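Local coordinates for holo-[acyl-carrier-protein] synthase (Neisseria meningitidis FAM18, PDB 5SUV), which belongs to the 4'-phosphopantetheinyl transferase superfamily and binds coenzyme A as a trimer of identical subunits, at residues P87-G92 against V107-S112; Y4-D9 against F121-K126. All coordinates share one frame; numbering follows the deposited sequence.

Contact 1: P87-G92 against V107-S112. With COA (coenzyme A), chain F.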
# COMPACT_ATOMS: atom_id res chain seq x y z
N PRO A 87 -12.44 3.52 7.85
CA PRO A 87 -11.88 4.85 8.10
C PRO A 87 -12.15 5.77 6.92
O PRO A 87 -12.23 5.33 5.77
CB PRO A 87 -10.38 4.58 8.25
CG PRO A 87 -10.15 3.41 7.36
CD PRO A 87 -11.39 2.55 7.47
N GLU A 88 -12.28 7.06 7.22
CA GLU A 88 -12.55 8.07 6.20
C GLU A 88 -12.07 9.43 6.71
O GLU A 88 -11.97 9.67 7.91
CB GLU A 88 -14.04 8.11 5.83
CG GLU A 88 -14.96 8.35 7.01
CD GLU A 88 -16.42 8.12 6.67
OE1 GLU A 88 -16.71 7.46 5.64
OE2 GLU A 88 -17.28 8.59 7.44
N PHE A 89 -11.79 10.32 5.76
CA PHE A 89 -11.27 11.65 6.08
C PHE A 89 -12.39 12.66 6.28
O PHE A 89 -13.43 12.59 5.62
CB PHE A 89 -10.36 12.16 4.95
CG PHE A 89 -9.06 11.44 4.84
CD1 PHE A 89 -8.10 11.57 5.82
CD2 PHE A 89 -8.79 10.64 3.73
CE1 PHE A 89 -6.89 10.91 5.70
CE2 PHE A 89 -7.58 9.98 3.61
CZ PHE A 89 -6.63 10.12 4.59
N PHE A 90 -12.16 13.60 7.20
CA PHE A 90 -12.93 14.84 7.27
C PHE A 90 -11.93 15.99 7.28
O PHE A 90 -10.75 15.80 7.58
CB PHE A 90 -13.86 14.86 8.49
CG PHE A 90 -13.16 15.04 9.80
CD1 PHE A 90 -12.86 16.31 10.26
CD2 PHE A 90 -12.85 13.95 10.60
CE1 PHE A 90 -12.23 16.49 11.47
CE2 PHE A 90 -12.23 14.13 11.82
CZ PHE A 90 -11.91 15.39 12.25
N TYR A 91 -12.38 17.17 6.86
CA TYR A 91 -11.46 18.24 6.52
C TYR A 91 -11.82 19.52 7.24
O TYR A 91 -12.99 19.83 7.45
CB TYR A 91 -11.46 18.51 5.01
CG TYR A 91 -11.27 17.28 4.21
CD1 TYR A 91 -10.08 16.59 4.29
CD2 TYR A 91 -12.27 16.80 3.38
CE1 TYR A 91 -9.89 15.44 3.57
CE2 TYR A 91 -12.06 15.64 2.63
CZ TYR A 91 -10.88 14.97 2.74
OH TYR A 91 -10.67 13.82 2.01
N GLY A 92 -10.78 20.26 7.61
CA GLY A 92 -10.94 21.63 8.04
C GLY A 92 -11.38 22.45 6.84
O GLY A 92 -11.11 22.10 5.69
N VAL A 107 -11.30 11.16 -1.48
CA VAL A 107 -10.03 10.61 -1.04
C VAL A 107 -10.33 9.39 -0.18
O VAL A 107 -11.00 9.51 0.86
CB VAL A 107 -9.20 11.64 -0.26
CG1 VAL A 107 -7.84 11.07 0.03
CG2 VAL A 107 -9.06 12.93 -1.05
N SER A 108 -9.84 8.23 -0.61
CA SER A 108 -10.06 6.96 0.06
C SER A 108 -8.87 6.61 0.94
O SER A 108 -7.73 6.98 0.66
CB SER A 108 -10.28 5.85 -0.98
OG SER A 108 -11.49 6.07 -1.68
N LEU A 109 -9.16 5.91 2.04
CA LEU A 109 -8.17 5.61 3.07
C LEU A 109 -8.31 4.15 3.49
O LEU A 109 -9.43 3.69 3.75
CB LEU A 109 -8.37 6.49 4.30
CG LEU A 109 -7.55 6.20 5.57
CD1 LEU A 109 -6.09 6.32 5.24
CD2 LEU A 109 -7.95 7.17 6.69
N SER A 110 -7.18 3.48 3.63
CA SER A 110 -7.15 2.21 4.34
C SER A 110 -5.97 2.20 5.29
O SER A 110 -4.91 2.75 5.01
CB SER A 110 -7.03 1.01 3.38
OG SER A 110 -7.10 -0.22 4.09
N MET A 111 -6.15 1.52 6.42
CA MET A 111 -5.07 1.39 7.37
C MET A 111 -4.96 -0.05 7.85
O MET A 111 -5.94 -0.80 7.85
CB MET A 111 -5.29 2.33 8.55
CG MET A 111 -5.05 3.79 8.13
SD MET A 111 -5.22 4.92 9.49
CE MET A 111 -6.96 4.78 9.82
N SER A 112 -3.76 -0.42 8.25
CA SER A 112 -3.51 -1.71 8.87
C SER A 112 -2.35 -1.58 9.83
O SER A 112 -1.52 -0.67 9.72
CB SER A 112 -3.21 -2.79 7.81
OG SER A 112 -3.04 -4.07 8.41
N1A COA F . -13.94 -1.47 6.22
C2A COA F . -12.71 -1.01 5.97
N3A COA F . -11.74 -0.86 6.82
C4A COA F . -12.04 -1.21 8.15
C5A COA F . -13.31 -1.70 8.59
C6A COA F . -14.23 -1.80 7.55
N6A COA F . -15.43 -2.25 7.83
N7A COA F . -13.33 -1.96 9.82
C8A COA F . -12.13 -1.64 10.22
N9A COA F . -11.31 -1.19 9.25
C1B COA F . -9.97 -0.76 9.38
C2B COA F . -9.86 0.43 10.47
O2B COA F . -9.12 1.51 10.03
C3B COA F . -9.09 -0.33 11.54
O3B COA F . -8.25 0.44 12.25
P3B COA F . -9.02 1.85 13.02
O7A COA F . -8.04 1.96 14.01
O8A COA F . -8.99 2.86 11.95
O9A COA F . -10.33 1.27 13.33
C4B COA F . -8.29 -1.28 10.62
O4B COA F . -9.27 -1.82 9.81
C5B COA F . -7.59 -2.36 11.38
O5B COA F . -6.76 -3.03 10.43
P1A COA F . -6.32 -4.48 10.89
O1A COA F . -5.61 -4.45 12.18
O2A COA F . -5.86 -5.21 9.68
O3A COA F . -7.76 -5.09 11.36
P2A COA F . -7.72 -6.53 11.90
O4A COA F . -6.92 -7.40 11.11
O5A COA F . -7.65 -6.64 13.41
O6A COA F . -9.27 -6.97 11.55
CBP COA F . -10.86 -6.99 9.84
CCP COA F . -9.42 -6.92 10.19
CDP COA F . -11.40 -5.67 10.04
CEP COA F . -11.03 -7.33 8.38
CAP COA F . -11.66 -8.04 10.68
OAP COA F . -12.96 -8.13 10.26
C9P COA F . -11.12 -9.48 10.59
O9P COA F . -11.42 -10.16 9.63
N8P COA F . -10.34 -10.00 11.67
C7P COA F . -9.77 -11.39 11.66
C6P COA F . -10.65 -12.38 10.93
C5P COA F . -10.65 -13.73 11.63
O5P COA F . -11.66 -14.33 11.79
N4P COA F . -9.46 -14.28 12.09
C3P COA F . -9.47 -15.57 12.77
C2P COA F . -9.31 -16.72 11.82
S1P COA F . -10.89 -17.62 11.54
O HOH W 1 -12.00 5.35 2.70
O HOH W 2 -12.39 9.34 3.25
O HOH W 3 -12.92 12.75 0.59
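Leu109 puts a methyl over one face of the Phe89 ring and reaches on to Pro87, the two residues whose CB points toward segment 107-112. Its CD2, on a branch whose CG is anti to the backbone N (chi1 172°), lies 4.1 Å from the centroid of the Phe89 ring, a CH-pi contact displaced toward the rim, and the same methyl is 3.9 Å from Pro87 CB. Leu109 CB is itself 3.6 Å from Phe89 CE2. Val107 CG1 meets that ring obliquely, while Val107 O lies in the ring plane at its edge. Pro87, whose atoms are poorly ordered, touches Met111 CE through CB and has CG 3.4 Å from O2B of coenzyme A. The strands run at 134° to one another, neither parallel nor fully antiparallel, and are joined by water: water 1 donates to Pro87 O and accepts from Leu109 N, and water 2 accepts from Phe89 N and donates to Val107 O at 2.8 Å. Farther along, Ser112 OG donates to O2A of coenzyme A. Around the contact, strand 77-81 pairs with 87-91, Phe60 of helix 46-63 meets Phe89 edge-to-face, and Val122 of strand 117-125 touches Phe89, Val107 and Leu109.

Contact 2: Y4-D9 against F121-K126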
# COMPACT_ATOMS: atom_id res chain seq x y z
N TYR A 4 -6.00 11.51 -8.99
CA TYR A 4 -5.23 12.73 -8.75
C TYR A 4 -3.85 12.41 -8.18
O TYR A 4 -2.84 13.01 -8.59
CB TYR A 4 -5.99 13.65 -7.79
CG TYR A 4 -5.37 15.01 -7.63
CD1 TYR A 4 -4.33 15.23 -6.76
CD2 TYR A 4 -5.86 16.09 -8.36
CE1 TYR A 4 -3.75 16.46 -6.64
CE2 TYR A 4 -5.30 17.33 -8.23
CZ TYR A 4 -4.26 17.52 -7.38
OH TYR A 4 -3.72 18.77 -7.27
N GLY A 5 -3.80 11.49 -7.24
CA GLY A 5 -2.53 11.04 -6.68
C GLY A 5 -2.78 9.90 -5.72
O GLY A 5 -3.92 9.62 -5.35
N ILE A 6 -1.69 9.25 -5.33
CA ILE A 6 -1.72 8.16 -4.37
C ILE A 6 -0.67 8.44 -3.32
O ILE A 6 0.29 9.19 -3.55
CB ILE A 6 -1.47 6.80 -5.04
CG1 ILE A 6 -0.09 6.77 -5.66
CG2 ILE A 6 -2.52 6.54 -6.11
CD1 ILE A 6 0.23 5.39 -6.31
N GLY A 7 -0.88 7.87 -2.14
CA GLY A 7 0.03 8.09 -1.03
C GLY A 7 0.12 6.89 -0.14
O GLY A 7 -0.84 6.12 0.03
N THR A 8 1.30 6.71 0.45
CA THR A 8 1.50 5.66 1.41
C THR A 8 2.38 6.18 2.54
O THR A 8 3.14 7.13 2.37
CB THR A 8 2.13 4.42 0.75
OG1 THR A 8 2.09 3.32 1.65
CG2 THR A 8 3.57 4.71 0.34
N ASP A 9 2.27 5.53 3.69
CA ASP A 9 3.11 5.88 4.82
C ASP A 9 3.23 4.65 5.71
O ASP A 9 2.26 3.92 5.92
CB ASP A 9 2.51 7.06 5.59
CG ASP A 9 3.55 7.89 6.30
OD1 ASP A 9 4.60 8.21 5.70
OD2 ASP A 9 3.32 8.23 7.48
N PHE A 121 -2.61 3.66 3.30
CA PHE A 121 -2.70 3.85 1.86
C PHE A 121 -3.84 4.82 1.57
O PHE A 121 -4.91 4.72 2.17
CB PHE A 121 -2.97 2.55 1.11
CG PHE A 121 -1.78 1.67 0.92
CD1 PHE A 121 -1.27 0.92 1.96
CD2 PHE A 121 -1.19 1.56 -0.33
CE1 PHE A 121 -0.18 0.09 1.77
CE2 PHE A 121 -0.10 0.73 -0.53
CZ PHE A 121 0.41 -0.01 0.53
N VAL A 122 -3.61 5.74 0.63
CA VAL A 122 -4.59 6.76 0.28
C VAL A 122 -4.61 6.91 -1.23
O VAL A 122 -3.55 7.01 -1.87
CB VAL A 122 -4.27 8.12 0.94
CG1 VAL A 122 -5.20 9.20 0.43
CG2 VAL A 122 -4.35 8.02 2.46
N VAL A 123 -5.81 7.03 -1.79
CA VAL A 123 -5.99 7.38 -3.19
C VAL A 123 -6.91 8.58 -3.30
O VAL A 123 -8.06 8.53 -2.84
CB VAL A 123 -6.57 6.21 -4.00
CG1 VAL A 123 -6.71 6.60 -5.46
CG2 VAL A 123 -5.69 4.97 -3.84
N ALA A 124 -6.44 9.62 -3.96
CA ALA A 124 -7.24 10.80 -4.26
C ALA A 124 -7.70 10.74 -5.71
O ALA A 124 -6.88 10.52 -6.62
CB ALA A 124 -6.42 12.05 -3.99
N GLU A 125 -8.99 10.91 -5.93
CA GLU A 125 -9.59 10.81 -7.26
C GLU A 125 -10.02 12.17 -7.78
O GLU A 125 -10.45 13.04 -7.02
CB GLU A 125 -10.83 9.92 -7.27
CG GLU A 125 -10.60 8.50 -6.90
CD GLU A 125 -11.92 7.80 -6.74
OE1 GLU A 125 -12.57 7.55 -7.77
OE2 GLU A 125 -12.33 7.57 -5.59
N LYS A 126 -9.95 12.29 -9.11
CA LYS A 126 -10.36 13.44 -9.92
C LYS A 126 -9.47 14.65 -9.72
O LYS A 126 -8.66 14.98 -10.59
CB LYS A 126 -11.81 13.82 -9.65
CG LYS A 126 -12.80 12.79 -10.13
CD LYS A 126 -14.21 13.32 -9.94
CE LYS A 126 -15.19 12.79 -10.97
NZ LYS A 126 -16.53 13.40 -10.75
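Thr8 and Phe121 lie side by side and point the same way from a non-hydrogen-bonded antiparallel pair, with the threonine hydroxyl set over the phenyl ring. Thr8 OG1 is anti to its own backbone N (chi1 -169°), which holds it 3.8 Å above the plane of the Phe121 ring and over its centre; the hydroxyl is also hydrogen-bonded to Ala120 O. Ile6 and Val123 are on the same face of the sheet as this pair. Ile6 puts CG1 between the backbone N and the carbonyl carbon (chi1 62°), leaving CG2 to meet Val123 CG2 at 4.2 Å.

The face carrying Val122 and Ala124 belongs to the hydrogen-bonded pairs Gly7 with Val122 and Gly5 with Ala124, where the glycines offer only backbone. Gly7 and Val122 exchange two bonds, Gly7 N to Val122 O at 2.8 Å and Val122 N to Gly7 O at 2.9 Å. Ala124 N donates to Gly5 O, whereas Ala124 O takes two donors from the same face of its carbonyl plane: Tyr4 N at 2.7 Å and the longer Gly5 N at 3.3 Å. Tyr4 CB packs on Ala124 CB, and the edge of the tyrosine ring brings CD2 3.7 Å from Lys126 O, in the ring plane. The phenol OH is bonded to Gln102.

The Thr8, Ile6, Val123 and Phe121 face meets the other subunits: Phe121 stacks on Phe121 of the second subunit and meets that of the third edge-to-face. Tyr4 and Gly5 opposite Ala124 form a classic beta bulge, closing one end of an antiparallel pairing between the first and last strands of the chain, in a sheet that lines the trimer interface.

In the fold
The centres of contacts 1 and 2 are about 10 Å apart. Contact 2 lies within the three-stranded antiparallel sheet, where strand 117-125 runs between 3-12 and 106-114; contact 1 reaches that sheet only through 106-114, while 87-91 belongs to a separate two-stranded sheet. Probable hydrogen bonds join them, Ser108 N to Val123 O at 2.9 Å and Ser110 N to Phe121 O at 3.0 Å, and Val122 CG1 packs 3.3 Å from Val107 CG1. Along the chain, contact 1 is nested within the loop closed by contact 2. Each contributes to a coenzyme A pocket: Pro87, Met111 and Ser112 from contact 1, Asp9 from contact 2. The pockets span subunits, since the ligand beside Ser112 is also hydrogen-bonded to Lys62 of the second subunit.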